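Local coordinates for protein alpha-L-rhamnosidase (Klebsiella oxytoca, PDB 4XHC) that probably hydrolyses terminal alpha-L-rhamnosyl residues from glycosides, as a GH78 family alpha-L-rhamnosidase that binds rhamnose in its catalytic domain, at residues L250-L255 against R469-A474; F302-F307 against W356-W361; M463-L468 against H528-T533. One frame throughout, in Å; residues are numbered along the deposited sequence.

Contact 1: L250-L255 against R469-A474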
loop_
_atom_site.group_PDB
_atom_site.type_symbol
_atom_site.label_atom_id
_atom_site.label_comp_id
_atom_site.label_asym_id
_atom_site.label_seq_id
_atom_site.Cartn_x
_atom_site.Cartn_y
_atom_site.Cartn_z
ATOM N N LEU A 250 22.851 21.393 -10.350
ATOM C CA LEU A 250 22.698 21.833 -11.740
ATOM C C LEU A 250 24.009 22.329 -12.336
ATOM O O LEU A 250 24.339 21.997 -13.471
ATOM C CB LEU A 250 21.646 22.949 -11.828
ATOM C CG LEU A 250 21.449 23.626 -13.187
ATOM C CD1 LEU A 250 21.099 22.603 -14.253
ATOM C CD2 LEU A 250 20.370 24.691 -13.105
ATOM N N ARG A 251 24.745 23.136 -11.582
ATOM C CA ARG A 251 25.986 23.715 -12.088
ATOM C C ARG A 251 26.958 22.655 -12.566
ATOM O O ARG A 251 27.569 22.801 -13.613
ATOM C CB ARG A 251 26.669 24.573 -11.027
ATOM C CG ARG A 251 27.912 25.269 -11.552
ATOM C CD ARG A 251 28.375 26.404 -10.656
ATOM N NE ARG A 251 29.281 25.909 -9.636
ATOM C CZ ARG A 251 30.597 26.064 -9.636
ATOM N NH1 ARG A 251 31.235 26.731 -10.585
ATOM N NH2 ARG A 251 31.286 25.556 -8.648
ATOM N N LEU A 252 27.092 21.591 -11.789
ATOM C CA LEU A 252 28.011 20.507 -12.125
ATOM C C LEU A 252 27.438 19.599 -13.205
ATOM O O LEU A 252 28.152 19.182 -14.118
ATOM C CB LEU A 252 28.379 19.707 -10.876
ATOM C CG LEU A 252 29.653 20.174 -10.162
ATOM C CD1 LEU A 252 29.737 21.686 -10.033
ATOM C CD2 LEU A 252 29.748 19.525 -8.798
ATOM N N GLN A 253 26.147 19.313 -13.112
ATOM C CA GLN A 253 25.501 18.477 -14.107
ATOM C C GLN A 253 25.583 19.084 -15.498
ATOM O O GLN A 253 25.793 18.369 -16.473
ATOM C CB GLN A 253 24.044 18.210 -13.729
ATOM C CG GLN A 253 23.909 17.362 -12.478
ATOM C CD GLN A 253 22.499 16.863 -12.240
ATOM O OE1 GLN A 253 21.858 16.340 -13.142
ATOM N NE2 GLN A 253 22.030 16.983 -11.006
ATOM N N ALA A 254 25.430 20.401 -15.590
ATOM C CA ALA A 254 25.509 21.083 -16.886
ATOM C C ALA A 254 26.875 20.914 -17.549
ATOM O O ALA A 254 26.962 20.799 -18.763
ATOM C CB ALA A 254 25.161 22.560 -16.743
ATOM N N LEU A 255 27.938 20.904 -16.754
ATOM C CA LEU A 255 29.278 20.704 -17.301
ATOM C C LEU A 255 29.405 19.326 -17.945
ATOM O O LEU A 255 29.972 19.195 -19.019
ATOM C CB LEU A 255 30.352 20.855 -16.211
ATOM C CG LEU A 255 30.687 22.255 -15.691
ATOM C CD1 LEU A 255 31.759 22.160 -14.609
ATOM C CD2 LEU A 255 31.136 23.180 -16.817
ATOM N N ARG A 469 34.928 17.568 -3.565
ATOM C CA ARG A 469 36.117 16.996 -4.184
ATOM C C ARG A 469 36.269 17.453 -5.618
ATOM O O ARG A 469 37.383 17.634 -6.090
ATOM C CB ARG A 469 36.049 15.480 -4.149
ATOM C CG ARG A 469 36.152 14.917 -2.746
ATOM C CD ARG A 469 37.494 14.266 -2.525
ATOM N NE ARG A 469 37.587 13.677 -1.197
ATOM C CZ ARG A 469 38.632 12.974 -0.776
ATOM N NH1 ARG A 469 39.658 12.780 -1.590
ATOM N NH2 ARG A 469 38.651 12.452 0.443
ATOM N N HIS A 470 35.153 17.627 -6.315
ATOM C CA HIS A 470 35.189 18.170 -7.667
ATOM C C HIS A 470 36.007 19.447 -7.715
ATOM O O HIS A 470 36.796 19.656 -8.635
ATOM C CB HIS A 470 33.780 18.473 -8.165
ATOM C CG HIS A 470 33.747 19.425 -9.317
ATOM N ND1 HIS A 470 33.892 19.010 -10.622
ATOM C CD2 HIS A 470 33.600 20.768 -9.360
ATOM C CE1 HIS A 470 33.830 20.058 -11.421
ATOM N NE2 HIS A 470 33.652 21.137 -10.679
ATOM N N HIS A 471 35.804 20.301 -6.723
ATOM C CA HIS A 471 36.467 21.594 -6.688
ATOM C C HIS A 471 37.944 21.468 -6.362
ATOM O O HIS A 471 38.756 22.223 -6.876
ATOM C CB HIS A 471 35.742 22.525 -5.718
ATOM C CG HIS A 471 34.326 22.788 -6.119
ATOM N ND1 HIS A 471 33.288 21.965 -5.738
ATOM C CD2 HIS A 471 33.780 23.743 -6.909
ATOM C CE1 HIS A 471 32.161 22.417 -6.255
ATOM N NE2 HIS A 471 32.434 23.489 -6.975
ATOM N N TYR A 472 38.281 20.500 -5.521
ATOM C CA TYR A 472 39.670 20.158 -5.242
ATOM C C TYR A 472 40.393 19.781 -6.536
ATOM O O TYR A 472 41.516 20.228 -6.789
ATOM C CB TYR A 472 39.713 19.015 -4.230
ATOM C CG TYR A 472 41.085 18.488 -3.905
ATOM C CD1 TYR A 472 42.134 19.345 -3.598
ATOM C CD2 TYR A 472 41.321 17.118 -3.865
ATOM C CE1 TYR A 472 43.388 18.853 -3.291
ATOM C CE2 TYR A 472 42.574 16.617 -3.552
ATOM C CZ TYR A 472 43.600 17.492 -3.271
ATOM O OH TYR A 472 44.833 16.985 -2.969
ATOM N N ILE A 473 39.734 18.980 -7.368
ATOM C CA ILE A 473 40.303 18.578 -8.664
ATOM C C ILE A 473 40.505 19.788 -9.565
ATOM O O ILE A 473 41.547 19.925 -10.209
ATOM C CB ILE A 473 39.410 17.547 -9.393
ATOM C CG1 ILE A 473 39.279 16.262 -8.564
ATOM C CG2 ILE A 473 39.968 17.217 -10.771
ATOM C CD1 ILE A 473 40.601 15.678 -8.105
ATOM N N ALA A 474 39.498 20.651 -9.619
ATOM C CA ALA A 474 39.557 21.842 -10.453
ATOM C C ALA A 474 40.710 22.744 -10.029
ATOM O O ALA A 474 41.409 23.305 -10.887
ATOM C CB ALA A 474 38.245 22.600 -10.382
#

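Contact 2: F302-F307 against W356-W361. With RAM (alpha-L-rhamnopyranose), chain C.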
loop_
_atom_site.group_PDB
_atom_site.type_symbol
_atom_site.label_atom_id
_atom_site.label_comp_id
_atom_site.label_asym_id
_atom_site.label_seq_id
_atom_site.Cartn_x
_atom_site.Cartn_y
_atom_site.Cartn_z
ATOM N N PHE A 302 23.418 31.422 0.074
ATOM C CA PHE A 302 24.342 32.413 -0.469
ATOM C C PHE A 302 25.064 31.896 -1.709
ATOM O O PHE A 302 25.106 32.584 -2.730
ATOM C CB PHE A 302 25.340 32.782 0.621
ATOM C CG PHE A 302 26.327 33.860 0.241
ATOM C CD1 PHE A 302 25.994 35.208 0.348
ATOM C CD2 PHE A 302 27.620 33.524 -0.143
ATOM C CE1 PHE A 302 26.917 36.196 0.050
ATOM C CE2 PHE A 302 28.540 34.505 -0.454
ATOM C CZ PHE A 302 28.190 35.844 -0.356
ATOM N N ASP A 303 25.607 30.681 -1.629
ATOM C CA ASP A 303 26.435 30.142 -2.714
ATOM C C ASP A 303 25.618 29.699 -3.920
ATOM O O ASP A 303 25.964 30.023 -5.058
ATOM C CB ASP A 303 27.402 29.023 -2.243
ATOM C CG ASP A 303 26.712 27.860 -1.521
ATOM O OD1 ASP A 303 25.611 28.035 -0.946
ATOM O OD2 ASP A 303 27.319 26.764 -1.475
ATOM N N TYR A 304 24.524 28.986 -3.670
ATOM C CA TYR A 304 23.646 28.525 -4.746
ATOM C C TYR A 304 23.027 29.678 -5.536
ATOM O O TYR A 304 22.862 29.581 -6.754
ATOM C CB TYR A 304 22.548 27.612 -4.186
ATOM C CG TYR A 304 22.994 26.192 -3.917
ATOM C CD1 TYR A 304 24.328 25.894 -3.653
ATOM C CD2 TYR A 304 22.079 25.151 -3.895
ATOM C CE1 TYR A 304 24.736 24.605 -3.412
ATOM C CE2 TYR A 304 22.487 23.859 -3.637
ATOM C CZ TYR A 304 23.815 23.599 -3.395
ATOM O OH TYR A 304 24.249 22.321 -3.147
ATOM N N SER A 305 22.697 30.769 -4.853
ATOM C CA SER A 305 22.220 31.972 -5.535
ATOM C C SER A 305 23.279 32.515 -6.496
ATOM O O SER A 305 23.004 32.734 -7.667
ATOM C CB SER A 305 21.815 33.056 -4.526
ATOM O OG SER A 305 21.830 34.333 -5.133
ATOM N N LEU A 306 24.491 32.707 -5.990
ATOM C CA LEU A 306 25.595 33.185 -6.819
ATOM C C LEU A 306 25.931 32.250 -7.980
ATOM O O LEU A 306 26.429 32.704 -9.004
ATOM C CB LEU A 306 26.848 33.394 -5.975
ATOM C CG LEU A 306 26.826 34.640 -5.100
ATOM C CD1 LEU A 306 27.812 34.507 -3.949
ATOM C CD2 LEU A 306 27.113 35.888 -5.927
ATOM N N PHE A 307 25.669 30.953 -7.821
ATOM C CA PHE A 307 25.976 29.990 -8.871
ATOM C C PHE A 307 25.088 30.162 -10.094
ATOM O O PHE A 307 25.443 29.693 -11.173
ATOM C CB PHE A 307 25.884 28.540 -8.372
ATOM C CG PHE A 307 26.989 28.127 -7.427
ATOM C CD1 PHE A 307 28.276 28.623 -7.549
ATOM C CD2 PHE A 307 26.738 27.188 -6.438
ATOM C CE1 PHE A 307 29.274 28.223 -6.675
ATOM C CE2 PHE A 307 27.734 26.774 -5.568
ATOM C CZ PHE A 307 29.004 27.296 -5.684
ATOM N N TRP A 356 23.259 29.519 6.088
ATOM C CA TRP A 356 23.147 30.618 5.132
ATOM C C TRP A 356 23.888 30.365 3.824
ATOM O O TRP A 356 23.617 31.021 2.824
ATOM C CB TRP A 356 23.635 31.925 5.765
ATOM C CG TRP A 356 25.088 31.945 6.196
ATOM C CD1 TRP A 356 25.599 31.492 7.371
ATOM C CD2 TRP A 356 26.192 32.481 5.458
ATOM N NE1 TRP A 356 26.958 31.688 7.407
ATOM C CE2 TRP A 356 27.349 32.300 6.247
ATOM C CE3 TRP A 356 26.315 33.102 4.206
ATOM C CZ2 TRP A 356 28.615 32.715 5.824
ATOM C CZ3 TRP A 356 27.572 33.508 3.779
ATOM C CH2 TRP A 356 28.707 33.314 4.589
ATOM N N VAL A 357 24.817 29.417 3.848
ATOM C CA VAL A 357 25.587 29.009 2.682
ATOM C C VAL A 357 25.862 27.498 2.808
ATOM O O VAL A 357 25.967 26.975 3.918
ATOM C CB VAL A 357 26.894 29.813 2.595
ATOM C CG1 VAL A 357 27.764 29.594 3.821
ATOM C CG2 VAL A 357 27.663 29.481 1.322
ATOM N N PHE A 358 25.960 26.782 1.688
ATOM C CA PHE A 358 26.118 25.327 1.767
ATOM C C PHE A 358 27.567 24.821 1.838
ATOM O O PHE A 358 27.991 24.318 2.869
ATOM C CB PHE A 358 25.381 24.601 0.639
ATOM C CG PHE A 358 25.657 23.131 0.632
ATOM C CD1 PHE A 358 25.298 22.353 1.721
ATOM C CD2 PHE A 358 26.332 22.536 -0.420
ATOM C CE1 PHE A 358 25.574 21.002 1.746
ATOM C CE2 PHE A 358 26.617 21.176 -0.397
ATOM C CZ PHE A 358 26.235 20.410 0.687
ATOM N N ILE A 359 28.293 24.914 0.726
ATOM C CA ILE A 359 29.705 24.487 0.635
ATOM C C ILE A 359 29.953 22.976 0.690
ATOM O O ILE A 359 30.556 22.435 -0.233
ATOM C CB ILE A 359 30.592 25.163 1.692
ATOM C CG1 ILE A 359 30.359 26.685 1.716
ATOM C CG2 ILE A 359 32.057 24.838 1.441
ATOM C CD1 ILE A 359 30.660 27.411 0.423
ATOM N N ASP A 360 29.534 22.307 1.760
ATOM C CA ASP A 360 29.700 20.838 1.896
ATOM C C ASP A 360 28.786 20.328 3.006
ATOM O O ASP A 360 28.257 21.110 3.788
ATOM C CB ASP A 360 31.164 20.497 2.221
ATOM C CG ASP A 360 31.484 18.988 2.135
ATOM O OD1 ASP A 360 30.684 18.203 1.578
ATOM O OD2 ASP A 360 32.573 18.580 2.614
ATOM N N TRP A 361 28.562 19.022 3.051
ATOM C CA TRP A 361 27.839 18.395 4.172
ATOM C C TRP A 361 28.803 18.088 5.319
ATOM O O TRP A 361 29.253 16.950 5.499
ATOM C CB TRP A 361 27.106 17.128 3.723
ATOM C CG TRP A 361 25.787 17.421 3.114
ATOM C CD1 TRP A 361 25.389 17.148 1.843
ATOM C CD2 TRP A 361 24.687 18.073 3.749
ATOM N NE1 TRP A 361 24.095 17.582 1.645
ATOM C CE2 TRP A 361 23.642 18.156 2.802
ATOM C CE3 TRP A 361 24.480 18.593 5.030
ATOM C CZ2 TRP A 361 22.406 18.743 3.101
ATOM C CZ3 TRP A 361 23.266 19.180 5.324
ATOM C CH2 TRP A 361 22.241 19.250 4.366
HETATM C C1 RAM C . 20.915 18.038 -0.069
HETATM C C2 RAM C . 21.311 17.297 -1.332
HETATM C C3 RAM C . 21.464 18.262 -2.493
HETATM C C4 RAM C . 22.183 19.512 -2.014
HETATM C C5 RAM C . 21.280 20.251 -1.041
HETATM C C6 RAM C . 22.037 21.003 0.024
HETATM O O1 RAM C . 19.962 17.294 0.581
HETATM O O2 RAM C . 22.566 16.693 -1.067
HETATM O O3 RAM C . 22.200 17.659 -3.559
HETATM O O4 RAM C . 22.476 20.363 -3.106
HETATM O O5 RAM C . 20.392 19.324 -0.381
#

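Contact 3: M463-L468 against H528-T533. With RAM (alpha-L-rhamnopyranose), chain C.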
loop_
_atom_site.group_PDB
_atom_site.type_symbol
_atom_site.label_atom_id
_atom_site.label_comp_id
_atom_site.label_asym_id
_atom_site.label_seq_id
_atom_site.Cartn_x
_atom_site.Cartn_y
_atom_site.Cartn_z
ATOM N N MET A 463 36.852 16.897 3.719
ATOM C CA MET A 463 35.802 16.908 2.710
ATOM C C MET A 463 34.912 15.665 2.844
ATOM O O MET A 463 35.420 14.557 3.018
ATOM C CB MET A 463 36.427 16.900 1.318
ATOM C CG MET A 463 37.418 18.027 1.051
ATOM S SD MET A 463 38.126 17.947 -0.608
ATOM C CE MET A 463 39.411 16.727 -0.334
ATOM N N ASN A 464 33.597 15.849 2.751
ATOM C CA ASN A 464 32.656 14.743 2.915
ATOM C C ASN A 464 31.905 14.334 1.653
ATOM O O ASN A 464 31.191 13.340 1.680
ATOM C CB ASN A 464 31.622 15.089 3.984
ATOM C CG ASN A 464 32.132 14.873 5.395
ATOM O OD1 ASN A 464 33.183 14.268 5.621
ATOM N ND2 ASN A 464 31.382 15.384 6.362
ATOM N N THR A 465 32.041 15.072 0.557
ATOM C CA THR A 465 31.254 14.772 -0.640
ATOM C C THR A 465 32.078 14.833 -1.924
ATOM O O THR A 465 33.050 15.577 -2.011
ATOM C CB THR A 465 30.065 15.742 -0.784
ATOM O OG1 THR A 465 30.544 17.090 -0.861
ATOM C CG2 THR A 465 29.132 15.611 0.399
ATOM N N PRO A 466 31.697 14.043 -2.934
ATOM C CA PRO A 466 32.337 14.235 -4.218
ATOM C C PRO A 466 32.053 15.622 -4.814
ATOM O O PRO A 466 32.770 16.059 -5.707
ATOM C CB PRO A 466 31.730 13.130 -5.082
ATOM C CG PRO A 466 31.245 12.110 -4.125
ATOM C CD PRO A 466 30.782 12.893 -2.946
ATOM N N TYR A 467 31.015 16.300 -4.332
ATOM C CA TYR A 467 30.744 17.695 -4.717
ATOM C C TYR A 467 31.936 18.606 -4.393
ATOM O O TYR A 467 32.414 19.341 -5.253
ATOM C CB TYR A 467 29.484 18.199 -3.996
ATOM C CG TYR A 467 29.140 19.649 -4.226
ATOM C CD1 TYR A 467 28.610 20.069 -5.430
ATOM C CD2 TYR A 467 29.312 20.591 -3.225
ATOM C CE1 TYR A 467 28.278 21.394 -5.658
ATOM C CE2 TYR A 467 28.984 21.919 -3.435
ATOM C CZ TYR A 467 28.467 22.321 -4.661
ATOM O OH TYR A 467 28.126 23.643 -4.892
ATOM N N LEU A 468 32.409 18.554 -3.152
ATOM C CA LEU A 468 33.541 19.378 -2.752
ATOM C C LEU A 468 34.827 18.871 -3.379
ATOM O O LEU A 468 35.715 19.651 -3.700
ATOM C CB LEU A 468 33.686 19.439 -1.234
ATOM C CG LEU A 468 34.779 20.372 -0.717
ATOM C CD1 LEU A 468 34.645 21.750 -1.336
ATOM C CD2 LEU A 468 34.711 20.474 0.795
ATOM N N HIS A 528 23.970 10.216 -7.478
ATOM C CA HIS A 528 23.868 11.661 -7.310
ATOM C C HIS A 528 24.778 12.303 -8.323
ATOM O O HIS A 528 25.988 12.096 -8.292
ATOM C CB HIS A 528 24.274 12.072 -5.889
ATOM C CG HIS A 528 23.318 13.017 -5.236
ATOM N ND1 HIS A 528 22.065 12.631 -4.822
ATOM C CD2 HIS A 528 23.438 14.321 -4.904
ATOM C CE1 HIS A 528 21.446 13.660 -4.274
ATOM N NE2 HIS A 528 22.257 14.698 -4.310
ATOM N N ALA A 529 24.191 13.094 -9.211
ATOM C CA ALA A 529 24.902 13.583 -10.392
ATOM C C ALA A 529 25.936 14.673 -10.101
ATOM O O ALA A 529 26.773 14.967 -10.949
ATOM C CB ALA A 529 23.911 14.048 -11.450
ATOM N N TRP A 530 25.897 15.262 -8.912
ATOM C CA TRP A 530 26.950 16.187 -8.531
ATOM C C TRP A 530 28.260 15.435 -8.299
ATOM O O TRP A 530 29.304 16.052 -8.111
ATOM C CB TRP A 530 26.535 17.070 -7.333
ATOM C CG TRP A 530 26.572 16.481 -5.947
ATOM C CD1 TRP A 530 27.008 15.247 -5.573
ATOM C CD2 TRP A 530 26.197 17.151 -4.734
ATOM N NE1 TRP A 530 26.901 15.091 -4.206
ATOM C CE2 TRP A 530 26.414 16.251 -3.671
ATOM C CE3 TRP A 530 25.700 18.424 -4.446
ATOM C CZ2 TRP A 530 26.147 16.579 -2.349
ATOM C CZ3 TRP A 530 25.432 18.749 -3.135
ATOM C CH2 TRP A 530 25.656 17.829 -2.101
ATOM N N SER A 531 28.198 14.101 -8.334
ATOM C CA SER A 531 29.387 13.255 -8.201
ATOM C C SER A 531 29.891 12.646 -9.513
ATOM O O SER A 531 30.774 11.798 -9.479
ATOM C CB SER A 531 29.105 12.109 -7.232
ATOM O OG SER A 531 28.615 12.598 -6.000
ATOM N N CYS A 532 29.364 13.076 -10.656
ATOM C CA CYS A 532 29.735 12.469 -11.937
ATOM C C CYS A 532 30.667 13.332 -12.805
ATOM O O CYS A 532 30.804 13.088 -14.008
ATOM C CB CYS A 532 28.472 12.115 -12.731
ATOM S SG CYS A 532 27.628 13.529 -13.476
ATOM N N THR A 533 31.337 14.305 -12.198
ATOM C CA THR A 533 32.172 15.231 -12.956
ATOM C C THR A 533 33.450 14.631 -13.537
ATOM O O THR A 533 33.997 15.185 -14.490
ATOM C CB THR A 533 32.547 16.464 -12.128
ATOM O OG1 THR A 533 32.931 16.060 -10.812
ATOM C CG2 THR A 533 31.371 17.409 -12.043
HETATM C C1 RAM C . 20.915 18.038 -0.069
HETATM C C2 RAM C . 21.311 17.297 -1.332
HETATM C C3 RAM C . 21.464 18.262 -2.493
HETATM C C4 RAM C . 22.183 19.512 -2.014
HETATM C C5 RAM C . 21.280 20.251 -1.041
HETATM C C6 RAM C . 22.037 21.003 0.024
HETATM O O1 RAM C . 19.962 17.294 0.581
HETATM O O2 RAM C . 22.566 16.693 -1.067
HETATM O O3 RAM C . 22.200 17.659 -3.559
HETATM O O4 RAM C . 22.476 20.363 -3.106
HETATM O O5 RAM C . 20.392 19.324 -0.381
#

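Contact 1: L250-L255 against R469-A474
His-470 and His-471 of helix 466-478 meet Arg-251, Leu-252 and Leu-255 of helix 247-259. Both helices belong to the six-hairpin glycosidase domain, the (alpha/alpha)6-barrel of family GH78. Their axes in these segments stay 12.8 Å apart at closest and cross at 55°. Side chains therefore bridge the gap, and the backbones do not touch.

His-470 comes first along 469-474. Its ring lies under the end of Leu-252, whose CG sits over one face, 4.1 Å from the ring centroid and 10° off the normal. This is a CH-pi contact. The leucine and histidine side chains run antiparallel alongside each other. CD1 of Leu-255 adds an oblique contact, 4.3 Å from His-470 CE1. ND1 of His-470 hydrogen-bonds to Thr-533 OG1, which would limit rotation of the ring.

His-471 follows. Its ND1 is hydrogen-bonded to the carbonyl of Tyr-467, one turn back, so NE2 is directed at helix 247-259. The ring also carries His-470 CD2 over one face. Arg-251 arrives from the opposite direction, its chain bent about the CG-CD bond so that the guanidinium meets the ring edge. NH1 of the same guanidinium forms a salt bridge with Asp-310. Its plane is turned 23° from that of the imidazole, and NH2 lies 2.9 Å from NE2 of His-471.

Contact 2: F302-F307 against W356-W361
Asp-303 reaches from the first turn of helix 302-319 into the loop 356-361 and takes two backbone N-H groups. Phe-358 N donates to OD1 in a nearly straight bond of 2.9 Å, meeting it from above the carboxylate plane. Ile-359 N donates to OD2 at 3.0 Å, on the syn side but tilted out of that plane. The carboxylate is placed there by chi1 of 55°, with CG between the backbone N and the carbonyl carbon. Val-357 CG2 packs against the same group, 3.4 Å from OD1.

At the start of the helix, Phe-302 N gives a nearly straight bond to Trp-356 O (2.8 Å). The Phe-302 and Trp-356 side chains run side by side, and the tryptophan turns its edge to the phenylalanine face. The rings form a T-shaped pair, with planes at 68°. Leu-306 CD1 covers the opposite face of Phe-302.

This contact builds one wall of the rhamnose pocket in the (alpha/alpha)6-barrel domain. Tyr-304 OH donates to O4 of the sugar at 2.6 Å and also lies near Phe-358 CD2. The Tyr-304 and Phe-358 rings meet obliquely. Phe-358 has CG anti to its N (chi1 174°), which carries the ring toward the sugar. One face receives RAM C6, while Asp-360 N lies over the other. Trp-361 stands with Phe-358 CE1 over its own face. Its NE1 donates to RAM O2 at 3.2 Å, with the acceptor near the indole plane.

Contact 3: M463-L468 against H528-T533
Tyr-467 and Trp-530 carry most of this contact through their rings. They form an offset stack, with the centroids of the tyrosine ring and the six-membered indole ring 4.6 Å apart and planes inclined by 27°. Tyr-467 CB adds a CH-pi contact over the same indole face, 3.7 Å from the centroid. Chi1 of Tyr-467 (176°) swings its ring across the indole toward CE3, where CD1 comes within 3.5 Å.

Van der Waals contacts flank this stack. Thr-465 CG2 touches the indole obliquely at CZ2. Pro-466 lays CB and CG against the Ser-531 side chain, with OG 3.3 Å from CG.

Polar bonds hold the pieces, within 463-468 and beyond. Ser-531 OG bonds to the carbonyl of Trp-505, and Trp-530 NE1 to that of Glu-506. Thr-465 is the N-cap of helix 466-478: its OG1 accepts from Leu-468 N at 3.3 Å and also bonds to Asp-360.

The indole face opposite Tyr-467 receives the O3 hydroxyl of the rhamnose, offset toward the rim, and CZ3 is 3.4 Å from RAM O4. Trp-530 thus lines the pocket, backed by Tyr-467. His-528 NE2 donates to RAM O3 at 3.1 Å, close to the imidazole plane.

The contact sits where the start of helix 466-478 meets the loop before helix 534-540. Tyr-467 also touches helices 247-259 and 302-319, and Cys-532 packs on helix 214-230.

Overall arrangement
All three contacts lie in the six-hairpin glycosidase domain. Along the chain, contact 2 falls wholly between the two segments of contact 1. Contact 3 opens after contact 2 has closed, and its segments alternate with those of contact 1. Contacts 1 and 3 share helix 466-478, and their centres are about 8 Å apart. Contact 2 lies about 14 Å from the centre of each. Leu-252 packs on Tyr-467, and Arg-251 on Phe-307. Trp-361 O is probably hydrogen-bonded to Asn-464 ND2. Chain regions far apart in sequence thus meet at one pocket: contacts 2 and 3 both touch the rhamnose, while contact 1 joins two helices of the barrel nearby.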